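Local atomic coordinates of telomerase reverse transcriptase (Takifugu rubripes, PDB entry 4LMO), a protein that extends chromosome ends as the catalytic subunit of telomerase, copying a template within the telomerase RNA that its RNA-binding domain, the part here, helps to bind. Residues V133-Q136 against E137-G140; Q199-G202 against Q203-W207. All coordinates share one frame; numbering follows the deposited sequence.

Contact 1 (V133-Q136 against E137-G140); sequences VIPQ and ELWG
A short helical turn, 136-139, follows the end of helix 119-133, and Ile134 and Trp139 close it by packing across one another. The CG2 methyl of Ile134 stands over one face of the indole, displaced toward its rim, and makes an off-centre CH-pi contact 4.2 Å from the centroid of the five-membered ring. Chi1 of -47° sets CG1 beside the backbone N and leaves CG2 anti to it, over the indole. The side chains of Gln136 and Trp139 cross at about a right angle, with the amide plane turned 38° from the indole, and the bend at chi2 of Gln136 brings its OE1 within 3.5 Å of Trp139 CD1. Pro135 and Leu138 instead lie side by side, with Pro135 CD 3.8 Å from Leu138 CD1. The backbone turn is held by two i-to-i+3 hydrogen bonds, Leu138 N to Pro135 O and Trp139 N to Gln136 O, both 3.1 Å. Without the indole of Trp139, as with an alanine here, the Ile134 methyl would probably lose its aromatic partner and a gap would open beside Leu208 and Tyr148. Gly140 ends the turn with positive phi, where a side chain would collide with the preceding carbonyl oxygen. Such i-to-i+3 bonding is characteristic of a single 3-10-like turn, here linking helices 119-133 and 142-158 of the telomerase RNA-binding domain.

Contact 2 (Q199-G202 against Q203-W207); sequences QILG and QFLAW
Along one side of helix 191-220, Leu201 and Leu205 bring their branches together one turn apart. Leu201 CD1 meets Leu205 CD1 at 3.8 Å, and Leu205 CD2 lies near Leu201 CG. With its CG anti to the backbone N (chi1 -176°), Leu201 also sends CD1 toward the Phe204 ring, though more loosely, at 4.5 Å from Phe204 CD2. This side is buried: Ile173 packs on Leu201, Met170 on Leu205, and Trp180 meets the Phe204 ring edge-to-face. Ile200 and Trp207, also buried, pack on helix 40-48. A narrower strip, of Gln199, Gly202, Gln203 and Ala206, is more open and has little side-chain packing between its residues. Ala206 CB rests 3.1 Å from Gly202 O, the same oxygen that accepts a 2.8 Å hydrogen bond from Ala206 N. Gln203 reaches back, its OE1 3.8 Å from Ile200 CA, and its NE2 hydrogen-bonds to Phe48 O, tethering the amide to the end of helix 40-48. Regular i-to-i+4 backbone bonds, among them Leu205 N to Leu201 O at 2.9 Å, mark a long alpha-helix running through the RNA-binding domain, packed on most sides with one strip toward solvent.

The two contacts meet directly: Leu138 CD1 of contact 1 packs 4.0 Å from Phe204 CZ of contact 2, and Ile134 approaches the same ring atom. The short turn thus lies against helix 191-220, and the centres of the two contacts are about 13 Å apart. Trp180 connects them again, giving its NE1 to Leu138 O while its ring meets Phe204. Tyr148 does likewise, its ring against Trp139 and its hydroxyl on Leu205 O. Both contacts are partly buried, but contact 1 relies on an aromatic ring and i-to-i+3 bonds at a change of chain direction, whereas contact 2 has mainly aliphatic packing, with Phe204 more loosely engaged, over regular i-to-i+4 bonds within a continuous helix.

Contact 1 (V133-Q136 against E137-G140)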
ATOM      1  N   VAL A 133      -2.148   3.685  10.001  1.00 33.20           N
ATOM      2  CA  VAL A 133      -2.073   4.773   9.021  1.00 32.97           C
ATOM      3  C   VAL A 133      -3.440   5.373   8.658  1.00 33.31           C
ATOM      4  O   VAL A 133      -3.587   6.597   8.631  1.00 34.11           O
ATOM      5  CB  VAL A 133      -1.285   4.345   7.756  1.00 32.01           C
ATOM      6  CG1 VAL A 133      -1.266   5.452   6.711  1.00 31.92           C
ATOM      7  CG2 VAL A 133       0.140   3.951   8.125  1.00 32.07           C
ATOM      8  N   ILE A 134      -4.431   4.526   8.389  1.00 33.08           N
ATOM      9  CA  ILE A 134      -5.731   5.005   7.906  1.00 33.47           C
ATOM     10  C   ILE A 134      -6.596   5.536   9.051  1.00 34.51           C
ATOM     11  O   ILE A 134      -6.984   4.767   9.935  1.00 34.66           O
ATOM     12  CB  ILE A 134      -6.505   3.920   7.115  1.00 32.63           C
ATOM     13  CG1 ILE A 134      -5.609   3.223   6.074  1.00 32.12           C
ATOM     14  CG2 ILE A 134      -7.762   4.504   6.478  1.00 32.96           C
ATOM     15  CD1 ILE A 134      -4.887   4.137   5.101  1.00 31.96           C
ATOM     16  N   PRO A 135      -6.900   6.853   9.040  1.00 35.40           N
ATOM     17  CA  PRO A 135      -7.767   7.427  10.074  1.00 36.54           C
ATOM     18  C   PRO A 135      -9.124   6.727  10.099  1.00 37.22           C
ATOM     19  O   PRO A 135      -9.703   6.468   9.042  1.00 36.33           O
ATOM     20  CB  PRO A 135      -7.919   8.889   9.640  1.00 36.62           C
ATOM     21  CG  PRO A 135      -6.719   9.161   8.796  1.00 36.24           C
ATOM     22  CD  PRO A 135      -6.461   7.874   8.070  1.00 35.13           C
ATOM     23  N   GLN A 136      -9.605   6.419  11.302  1.00 38.70           N
ATOM     24  CA  GLN A 136     -10.820   5.622  11.497  1.00 39.62           C
ATOM     25  C   GLN A 136     -12.066   6.202  10.819  1.00 39.80           C
ATOM     26  O   GLN A 136     -12.894   5.449  10.299  1.00 39.37           O
ATOM     27  CB  GLN A 136     -11.063   5.370  12.996  1.00 40.99           C
ATOM     28  CG  GLN A 136     -12.414   4.754  13.371  1.00 42.49           C
ATOM     29  CD  GLN A 136     -12.670   3.385  12.752  1.00 42.91           C
ATOM     30  OE1 GLN A 136     -11.744   2.610  12.502  1.00 43.16           O
ATOM     31  NE2 GLN A 136     -13.942   3.079  12.511  1.00 43.11           N
ATOM     32  N   GLU A 137     -12.190   7.528  10.809  1.00 39.92           N
ATOM     33  CA  GLU A 137     -13.357   8.175  10.205  1.00 40.51           C
ATOM     34  C   GLU A 137     -13.473   7.954   8.694  1.00 39.37           C
ATOM     35  O   GLU A 137     -14.562   8.087   8.130  1.00 39.45           O
ATOM     36  CB  GLU A 137     -13.444   9.667  10.566  1.00 42.74           C
ATOM     37  CG  GLU A 137     -12.127  10.423  10.576  1.00 45.07           C
ATOM     38  CD  GLU A 137     -11.506  10.536  11.960  1.00 46.79           C
ATOM     39  OE1 GLU A 137     -11.598  11.629  12.564  1.00 49.02           O
ATOM     40  OE2 GLU A 137     -10.927   9.540  12.447  1.00 46.52           O
ATOM     41  N   LEU A 138     -12.358   7.604   8.049  1.00 37.79           N
ATOM     42  CA  LEU A 138     -12.350   7.291   6.620  1.00 36.29           C
ATOM     43  C   LEU A 138     -13.034   5.964   6.297  1.00 35.98           C
ATOM     44  O   LEU A 138     -13.591   5.801   5.207  1.00 35.58           O
ATOM     45  CB  LEU A 138     -10.926   7.300   6.054  1.00 35.26           C
ATOM     46  CG  LEU A 138     -10.294   8.642   5.672  1.00 34.87           C
ATOM     47  CD1 LEU A 138      -8.871   8.430   5.184  1.00 34.38           C
ATOM     48  CD2 LEU A 138     -11.106   9.373   4.612  1.00 34.58           C
ATOM     49  N   TRP A 139     -12.985   5.025   7.241  1.00 36.03           N
ATOM     50  CA  TRP A 139     -13.676   3.739   7.105  1.00 36.31           C
ATOM     51  C   TRP A 139     -15.169   3.904   7.090  1.00 36.72           C
ATOM     52  O   TRP A 139     -15.876   3.139   6.437  1.00 36.43           O
ATOM     53  CB  TRP A 139     -13.274   2.776   8.220  1.00 36.21           C
ATOM     54  CG  TRP A 139     -11.832   2.331   8.170  1.00 35.83           C
ATOM     55  CD1 TRP A 139     -10.834   2.580   9.109  1.00 36.13           C
ATOM     56  CD2 TRP A 139     -11.174   1.543   7.115  1.00 35.37           C
ATOM     57  NE1 TRP A 139      -9.645   2.017   8.723  1.00 35.78           N
ATOM     58  CE2 TRP A 139      -9.776   1.384   7.537  1.00 35.26           C
ATOM     59  CE3 TRP A 139     -11.584   0.976   5.913  1.00 35.18           C
ATOM     60  CZ2 TRP A 139      -8.852   0.683   6.774  1.00 34.76           C
ATOM     61  CZ3 TRP A 139     -10.643   0.270   5.152  1.00 34.70           C
ATOM     62  CH2 TRP A 139      -9.311   0.128   5.575  1.00 34.66           C
ATOM     63  N   GLY A 140     -15.661   4.911   7.808  1.00 37.87           N
ATOM     64  CA  GLY A 140     -17.095   5.181   7.891  1.00 39.04           C
ATOM     65  C   GLY A 140     -17.747   4.496   9.078  1.00 40.10           C
ATOM     66  O   GLY A 140     -18.530   5.112   9.802  1.00 40.76           O
TER

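Contact 2 (Q199-G202 against Q203-W207)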
ATOM      1  N   GLN A 199     -19.042   6.206  -6.282  1.00 30.91           N
ATOM      2  CA  GLN A 199     -17.924   6.434  -7.200  1.00 30.33           C
ATOM      3  C   GLN A 199     -16.653   6.877  -6.462  1.00 29.64           C
ATOM      4  O   GLN A 199     -15.571   6.332  -6.701  1.00 29.08           O
ATOM      5  CB  GLN A 199     -18.332   7.468  -8.257  1.00 31.22           C
ATOM      6  CG  GLN A 199     -17.277   7.788  -9.308  1.00 31.75           C
ATOM      7  CD  GLN A 199     -17.754   8.833 -10.302  1.00 32.99           C
ATOM      8  OE1 GLN A 199     -18.744   8.628 -11.010  1.00 34.01           O
ATOM      9  NE2 GLN A 199     -17.051   9.960 -10.364  1.00 32.73           N
ATOM     10  N   ILE A 200     -16.794   7.858  -5.568  1.00 28.92           N
ATOM     11  CA  ILE A 200     -15.659   8.372  -4.798  1.00 28.20           C
ATOM     12  C   ILE A 200     -15.096   7.294  -3.870  1.00 27.91           C
ATOM     13  O   ILE A 200     -13.884   7.069  -3.840  1.00 27.60           O
ATOM     14  CB  ILE A 200     -16.022   9.640  -3.984  1.00 28.20           C
ATOM     15  CG1 ILE A 200     -16.498  10.764  -4.905  1.00 28.45           C
ATOM     16  CG2 ILE A 200     -14.825  10.126  -3.180  1.00 28.08           C
ATOM     17  CD1 ILE A 200     -17.270  11.856  -4.197  1.00 28.49           C
ATOM     18  N   LEU A 201     -15.979   6.624  -3.130  1.00 27.94           N
ATOM     19  CA  LEU A 201     -15.570   5.567  -2.209  1.00 28.02           C
ATOM     20  C   LEU A 201     -14.917   4.395  -2.941  1.00 27.98           C
ATOM     21  O   LEU A 201     -13.987   3.774  -2.421  1.00 28.59           O
ATOM     22  CB  LEU A 201     -16.756   5.076  -1.371  1.00 28.70           C
ATOM     23  CG  LEU A 201     -16.463   4.031  -0.283  1.00 28.79           C
ATOM     24  CD1 LEU A 201     -15.639   4.611   0.859  1.00 28.61           C
ATOM     25  CD2 LEU A 201     -17.755   3.435   0.245  1.00 29.50           C
ATOM     26  N   GLY A 202     -15.411   4.100  -4.142  1.00 27.59           N
ATOM     27  CA  GLY A 202     -14.791   3.105  -5.008  1.00 26.91           C
ATOM     28  C   GLY A 202     -13.336   3.447  -5.260  1.00 26.48           C
ATOM     29  O   GLY A 202     -12.452   2.624  -5.016  1.00 26.72           O
ATOM     30  N   GLN A 203     -13.088   4.670  -5.729  1.00 25.81           N
ATOM     31  CA  GLN A 203     -11.730   5.155  -5.980  1.00 25.21           C
ATOM     32  C   GLN A 203     -10.811   4.973  -4.774  1.00 25.18           C
ATOM     33  O   GLN A 203      -9.670   4.536  -4.919  1.00 25.21           O
ATOM     34  CB  GLN A 203     -11.745   6.633  -6.359  1.00 25.19           C
ATOM     35  CG  GLN A 203     -12.129   6.936  -7.796  1.00 25.19           C
ATOM     36  CD  GLN A 203     -12.246   8.430  -8.038  1.00 25.23           C
ATOM     37  OE1 GLN A 203     -13.089   9.104  -7.441  1.00 25.04           O
ATOM     38  NE2 GLN A 203     -11.395   8.957  -8.909  1.00 25.44           N
ATOM     39  N   PHE A 204     -11.315   5.315  -3.590  1.00 25.34           N
ATOM     40  CA  PHE A 204     -10.521   5.256  -2.367  1.00 25.63           C
ATOM     41  C   PHE A 204     -10.241   3.814  -1.942  1.00 25.79           C
ATOM     42  O   PHE A 204      -9.089   3.448  -1.711  1.00 25.89           O
ATOM     43  CB  PHE A 204     -11.193   6.047  -1.238  1.00 25.66           C
ATOM     44  CG  PHE A 204     -10.567   5.831   0.116  1.00 25.57           C
ATOM     45  CD1 PHE A 204      -9.336   6.399   0.432  1.00 25.57           C
ATOM     46  CD2 PHE A 204     -11.215   5.065   1.077  1.00 25.41           C
ATOM     47  CE1 PHE A 204      -8.760   6.201   1.679  1.00 25.82           C
ATOM     48  CE2 PHE A 204     -10.646   4.862   2.324  1.00 25.95           C
ATOM     49  CZ  PHE A 204      -9.416   5.432   2.628  1.00 25.98           C
ATOM     50  N   LEU A 205     -11.294   3.008  -1.839  1.00 26.16           N
ATOM     51  CA  LEU A 205     -11.150   1.597  -1.481  1.00 26.48           C
ATOM     52  C   LEU A 205     -10.269   0.840  -2.479  1.00 26.25           C
ATOM     53  O   LEU A 205      -9.446   0.013  -2.081  1.00 26.10           O
ATOM     54  CB  LEU A 205     -12.526   0.930  -1.334  1.00 26.80           C
ATOM     55  CG  LEU A 205     -13.118   0.752   0.076  1.00 27.42           C
ATOM     56  CD1 LEU A 205     -12.903   1.950   0.987  1.00 27.14           C
ATOM     57  CD2 LEU A 205     -14.598   0.396   0.013  1.00 27.70           C
ATOM     58  N   ALA A 206     -10.429   1.144  -3.767  1.00 26.33           N
ATOM     59  CA  ALA A 206      -9.619   0.522  -4.814  1.00 26.41           C
ATOM     60  C   ALA A 206      -8.167   0.981  -4.751  1.00 26.32           C
ATOM     61  O   ALA A 206      -7.256   0.175  -4.960  1.00 26.34           O
ATOM     62  CB  ALA A 206     -10.208   0.785  -6.192  1.00 26.30           C
ATOM     63  N   TRP A 207      -7.956   2.268  -4.461  1.00 26.42           N
ATOM     64  CA  TRP A 207      -6.607   2.803  -4.240  1.00 26.50           C
ATOM     65  C   TRP A 207      -5.968   2.142  -3.058  1.00 26.94           C
ATOM     66  O   TRP A 207      -4.779   1.828  -3.079  1.00 27.05           O
ATOM     67  CB  TRP A 207      -6.629   4.312  -4.015  1.00 25.91           C
ATOM     68  CG  TRP A 207      -5.275   4.867  -3.626  1.00 25.80           C
ATOM     69  CD1 TRP A 207      -4.217   5.193  -4.473  1.00 25.55           C
ATOM     70  CD2 TRP A 207      -4.778   5.163  -2.267  1.00 25.44           C
ATOM     71  NE1 TRP A 207      -3.141   5.656  -3.757  1.00 25.42           N
ATOM     72  CE2 TRP A 207      -3.409   5.663  -2.431  1.00 25.55           C
ATOM     73  CE3 TRP A 207      -5.311   5.065  -0.984  1.00 25.61           C
ATOM     74  CZ2 TRP A 207      -2.630   6.051  -1.345  1.00 25.68           C
ATOM     75  CZ3 TRP A 207      -4.514   5.457   0.103  1.00 25.60           C
ATOM     76  CH2 TRP A 207      -3.207   5.937  -0.076  1.00 25.65           C
TER